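Local coordinates for DinB-like Protein (Bacillus cereus ATCC 10987, PDB 3DI5) that binds a divalent metal ion, here nickel, in a helical bundle of the DinB family whose cellular role is unknown, at residues H49-I54 against R86-A91; T90-A95 against I120-L125. One frame throughout, in Å; residues are numbered along the deposited sequence.

Contact 1. Residues H49-I54 against R86-A91; sequences HIVTAI and RKVNTA. With NI (nickel (II) ion), chain B.
Val88 meets helix 43-58 with a single methyl: its CG1 lies 3.8 Å from Ile54 CD1 and 4.2 Å from Val51 CG1. That branch stands between the backbone N and the carbonyl carbon (chi1 75°), which turns it at the neighbouring helix. Ile54 and Val88 pass antiparallel, so the isoleucine delta methyl lies alongside the valine, and Val88 CG1 also comes within 3.9 Å of Val51 O. Short branched side chains suit this place, since they fill the buried seam while the CA atoms of Ile54 and Val88 stay 7.5 Å apart. Tyr85 and Phe65 add aromatic cover to it. This is the interface between helices 43-58 and 78-99 in the DinB helical bundle, a fold that carries its metal on histidines of two helices. On the far side of helix 43-58, His49 takes no part in that seam; CG, anti to the backbone N (chi1 180°), carries the ring to nickel, bound by NE2 at 2.3 Å. His128 and His132 complete the protein ligands and three waters fill the remaining positions; water 3 lies in the plane of the His49 ring, at its edge. A hydrogen bond from ND1 to Asp71, together with the metal bond, holds the ring's rotation. On the exposed flank of helix 78-99, Arg86 O receives both Thr90 N and, at 3.1 Å, Thr90 OG1, from opposite faces of its carbonyl plane.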
loop_
_atom_site.group_PDB
_atom_site.type_symbol
_atom_site.label_atom_id
_atom_site.label_comp_id
_atom_site.label_asym_id
_atom_site.label_seq_id
_atom_site.Cartn_x
_atom_site.Cartn_y
_atom_site.Cartn_z
ATOM N N HIS A 49 4.992 -1.160 6.280
ATOM C CA HIS A 49 5.421 -0.072 5.410
ATOM C C HIS A 49 4.412 0.118 4.251
ATOM O O HIS A 49 4.104 1.244 3.861
ATOM C CB HIS A 49 6.841 -0.387 4.896
ATOM C CG HIS A 49 7.420 0.644 3.977
ATOM N ND1 HIS A 49 7.718 1.924 4.384
ATOM C CD2 HIS A 49 7.862 0.546 2.700
ATOM C CE1 HIS A 49 8.262 2.589 3.378
ATOM N NE2 HIS A 49 8.357 1.778 2.341
ATOM N N ILE A 50 3.874 -0.988 3.738
ATOM C CA ILE A 50 2.839 -0.978 2.673
ATOM C C ILE A 50 1.548 -0.349 3.156
ATOM O O ILE A 50 0.904 0.472 2.470
ATOM C CB ILE A 50 2.560 -2.434 2.200
ATOM C CG1 ILE A 50 3.709 -2.902 1.321
ATOM C CG2 ILE A 50 1.212 -2.569 1.389
ATOM C CD1 ILE A 50 3.840 -4.404 1.241
ATOM N N VAL A 51 1.169 -0.725 4.354
ATOM C CA VAL A 51 -0.018 -0.178 4.941
ATOM C C VAL A 51 0.103 1.340 5.097
ATOM O O VAL A 51 -0.774 2.097 4.642
ATOM C CB VAL A 51 -0.316 -0.873 6.264
ATOM C CG1 VAL A 51 -1.560 -0.277 6.888
ATOM C CG2 VAL A 51 -0.493 -2.417 6.043
ATOM N N THR A 52 1.210 1.781 5.702
ATOM C CA THR A 52 1.411 3.178 6.041
ATOM C C THR A 52 1.701 4.028 4.826
ATOM O O THR A 52 1.414 5.238 4.844
ATOM C CB THR A 52 2.557 3.394 7.076
ATOM O OG1 THR A 52 3.811 2.948 6.530
ATOM C CG2 THR A 52 2.293 2.650 8.313
ATOM N N ALA A 53 2.251 3.405 3.773
ATOM C CA ALA A 53 2.551 4.083 2.524
ATOM C C ALA A 53 1.340 4.714 1.844
ATOM O O ALA A 53 1.514 5.666 1.080
ATOM C CB ALA A 53 3.303 3.137 1.540
ATOM N N ILE A 54 0.107 4.266 2.174
ATOM C CA ILE A 54 -1.080 4.788 1.479
ATOM C C ILE A 54 -1.307 6.271 1.853
ATOM O O ILE A 54 -1.283 7.136 0.961
ATOM C CB ILE A 54 -2.351 3.887 1.662
ATOM C CG1 ILE A 54 -2.193 2.592 0.859
ATOM C CG2 ILE A 54 -3.599 4.582 1.178
ATOM C CD1 ILE A 54 -3.118 1.442 1.314
ATOM N N ARG A 86 -6.821 -3.274 5.139
ATOM C CA ARG A 86 -8.203 -3.300 4.676
ATOM C C ARG A 86 -8.873 -1.970 4.997
ATOM O O ARG A 86 -9.499 -1.361 4.129
ATOM C CB ARG A 86 -8.985 -4.447 5.328
ATOM C CG ARG A 86 -10.450 -4.517 4.896
ATOM C CD ARG A 86 -11.181 -5.742 5.420
ATOM N NE ARG A 86 -10.562 -6.976 4.937
ATOM C CZ ARG A 86 -9.828 -7.815 5.672
ATOM N NH1 ARG A 86 -9.618 -7.603 6.976
ATOM N NH2 ARG A 86 -9.308 -8.898 5.090
ATOM N N LYS A 87 -8.707 -1.537 6.245
ATOM C CA LYS A 87 -9.318 -0.319 6.795
ATOM C C LYS A 87 -8.919 0.927 6.016
ATOM O O LYS A 87 -9.786 1.706 5.588
ATOM C CB LYS A 87 -8.877 -0.145 8.256
ATOM C CG LYS A 87 -9.927 0.348 9.212
ATOM C CD LYS A 87 -9.437 0.190 10.655
ATOM N N VAL A 88 -7.612 1.114 5.838
ATOM C CA VAL A 88 -7.099 2.332 5.226
ATOM C C VAL A 88 -7.325 2.366 3.710
ATOM O O VAL A 88 -7.540 3.434 3.141
ATOM C CB VAL A 88 -5.604 2.588 5.563
ATOM C CG1 VAL A 88 -4.681 1.673 4.773
ATOM C CG2 VAL A 88 -5.278 4.031 5.302
ATOM N N ASN A 89 -7.299 1.202 3.062
ATOM C CA ASN A 89 -7.676 1.133 1.656
ATOM C C ASN A 89 -9.135 1.566 1.464
ATOM O O ASN A 89 -9.451 2.310 0.558
ATOM C CB ASN A 89 -7.454 -0.263 1.064
ATOM C CG ASN A 89 -7.664 -0.279 -0.445
ATOM O OD1 ASN A 89 -7.030 0.486 -1.171
ATOM N ND2 ASN A 89 -8.584 -1.107 -0.916
ATOM N N THR A 90 -10.020 1.112 2.339
ATOM C CA THR A 90 -11.408 1.500 2.263
ATOM C C THR A 90 -11.601 3.003 2.461
ATOM O O THR A 90 -12.366 3.638 1.723
ATOM C CB THR A 90 -12.238 0.719 3.275
ATOM O OG1 THR A 90 -12.269 -0.649 2.869
ATOM C CG2 THR A 90 -13.666 1.245 3.346
ATOM N N ALA A 91 -10.917 3.571 3.451
ATOM C CA ALA A 91 -11.020 5.005 3.717
ATOM C C ALA A 91 -10.445 5.780 2.524
ATOM O O ALA A 91 -10.926 6.830 2.128
ATOM C CB ALA A 91 -10.272 5.348 4.991
HETATM NI NI NI B . 9.427 2.119 0.336
HETATM O O HOH W 1 11.467 1.860 1.579
HETATM O O HOH W 2 10.617 2.657 -1.528
HETATM O O HOH W 3 9.517 4.415 0.882
#

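Contact 2. Residues T90-A95 against I120-L125; sequences TAFVEA and IFLMTL
Phe92 reaches across to helix 118-142 with the far end of its ring, where two leucine methyls receive it. Leu122 CD2 sits 4.0 Å from Phe92 CZ, at the ring edge and near its plane, while Leu125 CD2 approaches Phe92 CE2 obliquely at the same 4.0 Å. A long side chain suits this place, since the nearest CA atoms, those of Phe92 and Leu122, are 11.5 Å apart. With CG anti to the backbone N (chi1 163°), the phenylalanine extends across that distance, and Leu125, coming from the opposite direction, reaches toward it. The CB of Leu122 is directed neither at helix 78-99 nor away from it, yet the branched end still arrives at the ring. Such large apolar residues suit the buried interior of this DinB helical bundle, where segments 90-95 and 120-125 meet through side chains. Around these three residues, Trp13 packs edge-to-face with Phe92 and also touches Leu125, and Phe9, from the same helix 6-26, touches Phe92 and Leu122. Leu58 of helix 43-58 touches both Phe92 and Leu122, whereas Ile57 covers Leu125. On the partly exposed side of helix 118-142, Thr124 OG1 turns back to Ile120 O at 3.0 Å, approaching from above the carbonyl plane.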
loop_
_atom_site.group_PDB
_atom_site.type_symbol
_atom_site.label_atom_id
_atom_site.label_comp_id
_atom_site.label_asym_id
_atom_site.label_seq_id
_atom_site.Cartn_x
_atom_site.Cartn_y
_atom_site.Cartn_z
ATOM N N THR A 90 -10.020 1.112 2.339
ATOM C CA THR A 90 -11.408 1.500 2.263
ATOM C C THR A 90 -11.601 3.003 2.461
ATOM O O THR A 90 -12.366 3.638 1.723
ATOM C CB THR A 90 -12.238 0.719 3.275
ATOM O OG1 THR A 90 -12.269 -0.649 2.869
ATOM C CG2 THR A 90 -13.666 1.245 3.346
ATOM N N ALA A 91 -10.917 3.571 3.451
ATOM C CA ALA A 91 -11.020 5.005 3.717
ATOM C C ALA A 91 -10.445 5.780 2.524
ATOM O O ALA A 91 -10.926 6.830 2.128
ATOM C CB ALA A 91 -10.272 5.348 4.991
ATOM N N PHE A 92 -9.412 5.237 1.931
ATOM C CA PHE A 92 -8.796 5.916 0.806
ATOM C C PHE A 92 -9.763 5.994 -0.380
ATOM O O PHE A 92 -10.095 7.080 -0.863
ATOM C CB PHE A 92 -7.517 5.198 0.397
ATOM C CG PHE A 92 -7.044 5.562 -0.979
ATOM C CD1 PHE A 92 -7.061 6.882 -1.403
ATOM C CD2 PHE A 92 -6.628 4.582 -1.866
ATOM C CE1 PHE A 92 -6.605 7.229 -2.707
ATOM C CE2 PHE A 92 -6.210 4.918 -3.156
ATOM C CZ PHE A 92 -6.213 6.243 -3.563
ATOM N N VAL A 93 -10.220 4.820 -0.814
ATOM C CA VAL A 93 -11.055 4.647 -1.999
ATOM C C VAL A 93 -12.395 5.362 -1.816
ATOM O O VAL A 93 -12.994 5.860 -2.777
ATOM C CB VAL A 93 -11.228 3.128 -2.289
ATOM C CG1 VAL A 93 -12.389 2.836 -3.232
ATOM C CG2 VAL A 93 -9.902 2.556 -2.848
ATOM N N GLU A 94 -12.845 5.430 -0.572
ATOM C CA GLU A 94 -14.047 6.183 -0.235
ATOM C C GLU A 94 -13.834 7.681 -0.423
ATOM O O GLU A 94 -14.740 8.385 -0.866
ATOM C CB GLU A 94 -14.481 5.877 1.188
ATOM C CG GLU A 94 -15.341 4.622 1.298
ATOM C CD GLU A 94 -15.748 4.326 2.735
ATOM O OE1 GLU A 94 -15.038 4.815 3.653
ATOM O OE2 GLU A 94 -16.760 3.609 2.952
ATOM N N ALA A 95 -12.630 8.160 -0.118
ATOM C CA ALA A 95 -12.343 9.593 -0.213
ATOM C C ALA A 95 -12.161 9.992 -1.673
ATOM O O ALA A 95 -12.634 11.039 -2.103
ATOM C CB ALA A 95 -11.124 9.965 0.621
ATOM N N ILE A 120 0.139 10.963 -11.172
ATOM C CA ILE A 120 1.472 10.459 -10.917
ATOM C C ILE A 120 1.569 10.040 -9.449
ATOM O O ILE A 120 2.142 8.999 -9.113
ATOM C CB ILE A 120 2.534 11.513 -11.272
ATOM C CG1 ILE A 120 2.496 11.859 -12.768
ATOM C CG2 ILE A 120 3.922 11.020 -10.941
ATOM C CD1 ILE A 120 2.805 10.701 -13.718
ATOM N N PHE A 121 0.975 10.805 -8.551
ATOM C CA PHE A 121 0.892 10.319 -7.171
ATOM C C PHE A 121 0.381 8.890 -7.186
ATOM O O PHE A 121 0.905 7.998 -6.482
ATOM C CB PHE A 121 -0.036 11.163 -6.323
ATOM C CG PHE A 121 0.547 12.473 -5.895
ATOM C CD1 PHE A 121 0.564 13.565 -6.751
ATOM C CD2 PHE A 121 1.063 12.625 -4.625
ATOM C CE1 PHE A 121 1.085 14.765 -6.350
ATOM C CE2 PHE A 121 1.566 13.835 -4.224
ATOM C CZ PHE A 121 1.611 14.899 -5.106
ATOM N N LEU A 122 -0.678 8.679 -7.968
ATOM C CA LEU A 122 -1.428 7.422 -7.922
ATOM C C LEU A 122 -0.597 6.324 -8.583
ATOM O O LEU A 122 -0.585 5.198 -8.126
ATOM C CB LEU A 122 -2.795 7.549 -8.618
ATOM C CG LEU A 122 -3.886 8.349 -7.900
ATOM C CD1 LEU A 122 -5.178 8.281 -8.662
ATOM C CD2 LEU A 122 -4.078 7.852 -6.525
HETATM N N MSE A 123 0.090 6.667 -9.664
HETATM C CA MSE A 123 0.986 5.740 -10.330
HETATM C C MSE A 123 2.070 5.312 -9.353
HETATM O O MSE A 123 2.502 4.161 -9.351
HETATM C CB MSE A 123 1.632 6.417 -11.541
HETATM C CG MSE A 123 2.545 5.552 -12.337
HETATM SE SE MSE A 123 3.791 6.629 -13.430
HETATM C CE MSE A 123 4.965 7.412 -11.955
ATOM N N THR A 124 2.515 6.262 -8.538
ATOM C CA THR A 124 3.621 6.052 -7.625
ATOM C C THR A 124 3.177 5.134 -6.497
ATOM O O THR A 124 3.925 4.256 -6.089
ATOM C CB THR A 124 4.230 7.428 -7.137
ATOM O OG1 THR A 124 4.839 8.101 -8.259
ATOM C CG2 THR A 124 5.293 7.217 -6.022
ATOM N N LEU A 125 1.943 5.314 -6.027
ATOM C CA LEU A 125 1.392 4.461 -5.015
ATOM C C LEU A 125 1.421 2.985 -5.432
ATOM O O LEU A 125 1.798 2.122 -4.634
ATOM C CB LEU A 125 -0.048 4.878 -4.713
ATOM C CG LEU A 125 -0.835 4.140 -3.649
ATOM C CD1 LEU A 125 -0.324 4.464 -2.245
ATOM C CD2 LEU A 125 -2.301 4.482 -3.769
#

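How the contacts relate
Both contacts are buried and apolar where their helices meet, and helix 78-99 serves both: contact 1 joins it to helix 43-58, contact 2 to helix 118-142. Where the nearest CA atoms are closer, in contact 1, valine and isoleucine methyls meet directly, whereas the wider separation in contact 2 is spanned by an aromatic ring and two leucines. Their centres lie 9 Å apart and the packing is continuous, with Ile54 CG2 4.0 Å from Phe92 CB and Leu125 CD1 3.8 Å from Ile54 CA. The centre of contact 1 is nearer that of the chain, about 6 Å against 9 Å, and segment 49-54 also bears the metal ligand His49; contact 2 holds no ligand, and Leu125 sits three residues before His128.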